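Local coordinates for protein putative metal-sulfur cluster biosynthesis proteins YuaD (PDB 1ORU) that is of unknown function but may bind molybdenum and pyridoxal phosphate, at residues R66-I80 / F153-V167. Numbering follows the deposited sequence.
Sequences RRQISIVSIEECNEI and FVRHALGIRGIVCIV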
loop_
_atom_site.group_PDB
_atom_site.type_symbol
_atom_site.label_atom_id
_atom_site.label_comp_id
_atom_site.label_asym_id
_atom_site.label_seq_id
_atom_site.Cartn_x
_atom_site.Cartn_y
_atom_site.Cartn_z
ATOM N N ARG A 66 -0.984 -5.814 6.370
ATOM C CA ARG A 66 -1.076 -4.486 5.785
ATOM C C ARG A 66 -1.622 -3.437 6.759
ATOM O O ARG A 66 -1.326 -2.249 6.640
ATOM C CB ARG A 66 -1.986 -4.581 4.569
ATOM C CG ARG A 66 -2.206 -3.306 3.828
ATOM C CD ARG A 66 -3.383 -3.464 2.889
ATOM N NE ARG A 66 -3.439 -2.357 1.946
ATOM C CZ ARG A 66 -4.554 -1.898 1.392
ATOM N NH1 ARG A 66 -5.720 -2.453 1.694
ATOM N NH2 ARG A 66 -4.496 -0.893 0.527
ATOM N N ARG A 67 -2.425 -3.881 7.719
ATOM C CA ARG A 67 -3.032 -2.983 8.695
ATOM C C ARG A 67 -2.240 -2.975 10.005
ATOM O O ARG A 67 -2.716 -3.445 11.041
ATOM C CB ARG A 67 -4.480 -3.421 8.935
ATOM C CG ARG A 67 -5.352 -3.350 7.675
ATOM C CD ARG A 67 -6.640 -4.156 7.831
ATOM N NE ARG A 67 -7.409 -3.706 8.987
ATOM C CZ ARG A 67 -8.232 -2.662 8.986
ATOM N NH1 ARG A 67 -8.413 -1.953 7.879
ATOM N NH2 ARG A 67 -8.847 -2.306 10.107
ATOM N N GLN A 68 -1.030 -2.426 9.949
ATOM C CA GLN A 68 -0.145 -2.372 11.111
ATOM C C GLN A 68 -0.453 -1.261 12.103
ATOM O O GLN A 68 -0.342 -1.461 13.308
ATOM C CB GLN A 68 1.305 -2.238 10.648
ATOM C CG GLN A 68 1.825 -3.477 9.947
ATOM C CD GLN A 68 3.158 -3.246 9.265
ATOM O OE1 GLN A 68 3.929 -2.376 9.664
ATOM N NE2 GLN A 68 3.442 -4.037 8.238
ATOM N N ILE A 69 -0.836 -0.093 11.597
ATOM C CA ILE A 69 -1.132 1.053 12.454
ATOM C C ILE A 69 -2.451 1.686 12.035
ATOM O O ILE A 69 -2.693 1.907 10.849
ATOM C CB ILE A 69 -0.021 2.133 12.345
ATOM C CG1 ILE A 69 1.339 1.541 12.729
ATOM C CG2 ILE A 69 -0.353 3.317 13.249
ATOM C CD1 ILE A 69 1.468 1.169 14.203
ATOM N N SER A 70 -3.302 1.975 13.012
ATOM C CA SER A 70 -4.593 2.584 12.739
ATOM C C SER A 70 -4.577 4.035 13.193
ATOM O O SER A 70 -4.168 4.329 14.318
ATOM C CB SER A 70 -5.693 1.820 13.477
ATOM O OG SER A 70 -6.952 2.423 13.262
ATOM N N ILE A 71 -5.018 4.938 12.318
ATOM C CA ILE A 71 -5.041 6.363 12.641
ATOM C C ILE A 71 -6.415 7.005 12.434
ATOM O O ILE A 71 -7.108 6.713 11.459
ATOM C CB ILE A 71 -4.043 7.164 11.767
ATOM C CG1 ILE A 71 -2.652 6.531 11.828
ATOM C CG2 ILE A 71 -3.993 8.615 12.238
ATOM C CD1 ILE A 71 -1.619 7.275 10.994
ATOM N N VAL A 72 -6.800 7.876 13.364
ATOM C CA VAL A 72 -8.061 8.612 13.262
ATOM C C VAL A 72 -7.748 10.067 13.593
ATOM O O VAL A 72 -6.754 10.356 14.259
ATOM C CB VAL A 72 -9.143 8.105 14.264
ATOM C CG1 VAL A 72 -9.455 6.646 14.001
ATOM C CG2 VAL A 72 -8.685 8.308 15.705
ATOM N N SER A 73 -8.577 10.987 13.127
ATOM C CA SER A 73 -8.342 12.382 13.441
ATOM C C SER A 73 -9.420 12.819 14.425
ATOM O O SER A 73 -10.562 12.351 14.360
ATOM C CB SER A 73 -8.382 13.244 12.177
ATOM O OG SER A 73 -9.689 13.695 11.889
ATOM N N ILE A 74 -9.043 13.692 15.350
ATOM C CA ILE A 74 -9.981 14.201 16.346
ATOM C C ILE A 74 -11.161 14.857 15.634
ATOM O O ILE A 74 -12.316 14.685 16.036
ATOM C CB ILE A 74 -9.305 15.251 17.265
ATOM C CG1 ILE A 74 -8.184 14.595 18.082
ATOM C CG2 ILE A 74 -10.350 15.913 18.167
ATOM C CD1 ILE A 74 -8.640 13.443 18.959
ATOM N N GLU A 75 -10.866 15.610 14.574
ATOM C CA GLU A 75 -11.909 16.292 13.819
ATOM C C GLU A 75 -12.949 15.329 13.244
ATOM O O GLU A 75 -14.152 15.566 13.372
ATOM C CB GLU A 75 -11.308 17.117 12.677
ATOM C CG GLU A 75 -10.444 18.295 13.096
ATOM C CD GLU A 75 -9.001 17.906 13.367
ATOM O OE1 GLU A 75 -8.560 16.858 12.848
ATOM O OE2 GLU A 75 -8.302 18.657 14.081
ATOM N N GLU A 76 -12.496 14.249 12.609
ATOM C CA GLU A 76 -13.433 13.288 12.035
ATOM C C GLU A 76 -14.203 12.520 13.117
ATOM O O GLU A 76 -15.378 12.192 12.934
ATOM C CB GLU A 76 -12.707 12.322 11.079
ATOM C CG GLU A 76 -12.117 13.028 9.847
ATOM C CD GLU A 76 -11.619 12.073 8.768
ATOM O OE1 GLU A 76 -11.035 11.025 9.115
ATOM O OE2 GLU A 76 -11.799 12.381 7.565
ATOM N N CYS A 77 -13.557 12.246 14.246
ATOM C CA CYS A 77 -14.238 11.542 15.332
ATOM C C CYS A 77 -15.376 12.407 15.855
ATOM O O CYS A 77 -16.440 11.894 16.198
ATOM C CB CYS A 77 -13.272 11.221 16.476
ATOM S SG CYS A 77 -12.170 9.829 16.149
ATOM N N ASN A 78 -15.145 13.717 15.925
ATOM C CA ASN A 78 -16.175 14.645 16.387
ATOM C C ASN A 78 -17.302 14.643 15.366
ATOM O O ASN A 78 -18.486 14.755 15.715
ATOM C CB ASN A 78 -15.606 16.063 16.518
ATOM C CG ASN A 78 -14.679 16.216 17.712
ATOM O OD1 ASN A 78 -14.031 17.253 17.879
ATOM N ND2 ASN A 78 -14.614 15.188 18.550
ATOM N N GLU A 79 -16.929 14.510 14.098
ATOM C CA GLU A 79 -17.902 14.488 13.018
ATOM C C GLU A 79 -18.801 13.266 13.162
ATOM O O GLU A 79 -20.018 13.362 12.995
ATOM C CB GLU A 79 -17.191 14.460 11.666
ATOM C CG GLU A 79 -17.985 15.111 10.554
ATOM C CD GLU A 79 -17.264 15.072 9.221
ATOM O OE1 GLU A 79 -16.026 15.260 9.204
ATOM O OE2 GLU A 79 -17.942 14.866 8.190
ATOM N N ILE A 80 -18.204 12.119 13.473
ATOM C CA ILE A 80 -18.970 10.894 13.658
ATOM C C ILE A 80 -19.928 11.098 14.836
ATOM O O ILE A 80 -21.115 10.771 14.742
ATOM C CB ILE A 80 -18.044 9.683 13.958
ATOM C CG1 ILE A 80 -17.174 9.372 12.734
ATOM C CG2 ILE A 80 -18.878 8.463 14.339
ATOM C CD1 ILE A 80 -16.158 8.243 12.962
ATOM N N PHE A 153 -23.257 3.718 13.494
ATOM C CA PHE A 153 -21.829 3.963 13.324
ATOM C C PHE A 153 -21.387 3.533 11.927
ATOM O O PHE A 153 -20.749 4.301 11.209
ATOM C CB PHE A 153 -21.026 3.187 14.372
ATOM C CG PHE A 153 -19.545 3.205 14.131
ATOM C CD1 PHE A 153 -18.794 4.344 14.405
ATOM C CD2 PHE A 153 -18.902 2.085 13.606
ATOM C CE1 PHE A 153 -17.419 4.367 14.159
ATOM C CE2 PHE A 153 -17.530 2.097 13.357
ATOM C CZ PHE A 153 -16.788 3.242 13.635
ATOM N N VAL A 154 -21.735 2.306 11.545
ATOM C CA VAL A 154 -21.361 1.779 10.236
ATOM C C VAL A 154 -21.814 2.703 9.113
ATOM O O VAL A 154 -21.106 2.891 8.119
ATOM C CB VAL A 154 -21.966 0.383 10.007
ATOM C CG1 VAL A 154 -21.631 -0.110 8.605
ATOM C CG2 VAL A 154 -21.420 -0.581 11.037
ATOM N N ARG A 155 -22.991 3.289 9.283
ATOM C CA ARG A 155 -23.555 4.191 8.290
ATOM C C ARG A 155 -22.889 5.567 8.271
ATOM O O ARG A 155 -22.446 6.040 7.225
ATOM C CB ARG A 155 -25.054 4.357 8.551
ATOM C CG ARG A 155 -25.771 5.289 7.590
ATOM C CD ARG A 155 -27.198 5.542 8.055
ATOM N NE ARG A 155 -27.960 6.352 7.105
ATOM C CZ ARG A 155 -29.196 6.794 7.321
ATOM N NH1 ARG A 155 -29.819 6.505 8.459
ATOM N NH2 ARG A 155 -29.815 7.518 6.396
ATOM N N HIS A 156 -22.811 6.208 9.431
ATOM C CA HIS A 156 -22.243 7.545 9.504
ATOM C C HIS A 156 -20.722 7.665 9.551
ATOM O O HIS A 156 -20.190 8.746 9.323
ATOM C CB HIS A 156 -22.855 8.297 10.689
ATOM C CG HIS A 156 -24.314 8.592 10.524
ATOM N ND1 HIS A 156 -25.280 8.070 11.357
ATOM C CD2 HIS A 156 -24.971 9.357 9.620
ATOM C CE1 HIS A 156 -26.468 8.500 10.973
ATOM N NE2 HIS A 156 -26.308 9.282 9.921
ATOM N N ALA A 157 -20.024 6.569 9.831
ATOM C CA ALA A 157 -18.566 6.608 9.910
ATOM C C ALA A 157 -17.899 6.419 8.547
ATOM O O ALA A 157 -16.720 6.732 8.373
ATOM C CB ALA A 157 -18.071 5.546 10.889
ATOM N N LEU A 158 -18.652 5.902 7.582
ATOM C CA LEU A 158 -18.112 5.680 6.246
ATOM C C LEU A 158 -17.543 6.974 5.673
ATOM O O LEU A 158 -18.227 7.997 5.625
ATOM C CB LEU A 158 -19.198 5.141 5.311
ATOM C CG LEU A 158 -18.728 4.821 3.889
ATOM C CD1 LEU A 158 -17.679 3.721 3.937
ATOM C CD2 LEU A 158 -19.913 4.388 3.039
ATOM N N GLY A 159 -16.280 6.921 5.251
ATOM C CA GLY A 159 -15.636 8.089 4.681
ATOM C C GLY A 159 -14.962 9.009 5.683
ATOM O O GLY A 159 -14.301 9.969 5.288
ATOM N N ILE A 160 -15.135 8.734 6.973
ATOM C CA ILE A 160 -14.529 9.550 8.022
ATOM C C ILE A 160 -14.090 8.690 9.199
ATOM O O ILE A 160 -14.060 9.153 10.337
ATOM C CB ILE A 160 -15.506 10.642 8.555
ATOM C CG1 ILE A 160 -16.806 9.997 9.047
ATOM C CG2 ILE A 160 -15.790 11.666 7.471
ATOM C CD1 ILE A 160 -17.823 11.006 9.603
ATOM N N ARG A 161 -13.732 7.441 8.930
ATOM C CA ARG A 161 -13.323 6.556 10.008
ATOM C C ARG A 161 -11.804 6.415 10.123
ATOM O O ARG A 161 -11.310 5.622 10.921
ATOM C CB ARG A 161 -13.982 5.183 9.836
ATOM C CG ARG A 161 -13.877 4.280 11.060
ATOM C CD ARG A 161 -13.208 2.978 10.694
ATOM N NE ARG A 161 -13.044 2.066 11.825
ATOM C CZ ARG A 161 -12.197 2.243 12.836
ATOM N NH1 ARG A 161 -11.412 3.318 12.887
ATOM N NH2 ARG A 161 -12.113 1.321 13.785
ATOM N N GLY A 162 -11.062 7.187 9.335
ATOM C CA GLY A 162 -9.611 7.118 9.413
ATOM C C GLY A 162 -8.931 6.213 8.398
ATOM O O GLY A 162 -9.565 5.694 7.478
ATOM N N ILE A 163 -7.631 6.006 8.592
ATOM C CA ILE A 163 -6.822 5.194 7.691
ATOM C C ILE A 163 -5.976 4.163 8.428
ATOM O O ILE A 163 -5.889 4.167 9.662
ATOM C CB ILE A 163 -5.853 6.092 6.890
ATOM C CG1 ILE A 163 -4.872 6.780 7.858
ATOM C CG2 ILE A 163 -6.639 7.135 6.104
ATOM C CD1 ILE A 163 -3.866 7.720 7.205
ATOM N N VAL A 164 -5.367 3.270 7.656
ATOM C CA VAL A 164 -4.463 2.265 8.199
ATOM C C VAL A 164 -3.134 2.470 7.487
ATOM O O VAL A 164 -3.105 2.922 6.339
ATOM C CB VAL A 164 -4.967 0.821 7.972
ATOM C CG1 VAL A 164 -6.077 0.506 8.963
ATOM C CG2 VAL A 164 -5.464 0.650 6.547
ATOM N N CYS A 165 -2.041 2.143 8.171
ATOM C CA CYS A 165 -0.700 2.318 7.626
ATOM C C CYS A 165 0.242 1.166 7.941
ATOM O O CYS A 165 -0.006 0.361 8.833
ATOM C CB CYS A 165 -0.039 3.580 8.204
ATOM S SG CYS A 165 -0.882 5.150 7.949
ATOM N N ILE A 166 1.342 1.127 7.197
ATOM C CA ILE A 166 2.410 0.154 7.397
ATOM C C ILE A 166 3.546 1.011 7.951
ATOM O O ILE A 166 3.625 2.197 7.629
ATOM C CB ILE A 166 2.862 -0.460 6.050
ATOM C CG1 ILE A 166 1.904 -1.580 5.641
ATOM C CG2 ILE A 166 4.300 -0.951 6.146
ATOM C CD1 ILE A 166 2.154 -2.084 4.216
ATOM N N VAL A 167 4.400 0.446 8.803
ATOM C CA VAL A 167 5.534 1.211 9.324
ATOM C C VAL A 167 6.609 1.184 8.232
ATOM O O VAL A 167 7.122 0.115 7.886
ATOM C CB VAL A 167 6.116 0.589 10.624
ATOM C CG1 VAL A 167 7.380 1.335 11.046
ATOM C CG2 VAL A 167 5.079 0.657 11.746
HETATM O O HOH W 1 6.442 -2.471 8.322
HETATM O O HOH W 2 -9.009 3.042 14.523
HETATM O O HOH W 3 -8.755 4.213 11.299
#
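Gln68 and Ile69 both turn their backbone N toward Cys165 O, a classic beta bulge in the antiparallel pairing of strand 69-73 with strand 163-167. The Ile69 bond is sound (N to Cys165 O, 2.9 Å), that of Gln68 N weak, and Cys165 N returns a bond to Ile69 O. The Gln68 side chain, its CG beside the backbone N (chi1 -68°) and extended from there, brings OE1 to Val167 N at 3.0 Å, an almost straight N-H...O (178°), though the donor stands above the amide's carbonyl plane. A water donates to both Gln68 OE1 and Val167 O, bridging the two, while Gln68 NE2 donates to Asn65 O. With an alanine here, Val167 N would probably lose its acceptor and the bridging water one of its acceptors.

Further along, Ile71 and Ile163 exchange two backbone bonds, Ile71 N to Ile163 O at 2.9 Å and Ile163 N to Ile71 O at 3.0 Å. At Gly162 a CB would strike Ile71 O. Another water joins Ser70 OG to Arg161 NH1, whose NH2 donates to Leu94 O. Val164 CG1 lies 3.5 Å above one face of the Arg67 guanidinium, whose NH2 bonds Asn129 OD1; a sulfate, probably from the crystallisation liquor, lies about 4 Å from this side chain.

Ser73 caps helix 74-84, its OG accepting from Glu76 N. Glu76 OE1 and Gly162 N share Thr107 OG1. Ile80 CG1 packs on Ile160 CD1 at 3.6 Å, so strand pairing passes straight into helix packing against the turn after helix 149-156. In the mixed sheet of this MOSC domain, strand 69-73 runs between strand 163-169 and parallel strand 98-101, where Ser70 and Val72 bond through their backbones; Leu123 of strand 122-128 touches both Ile71 and Cys165.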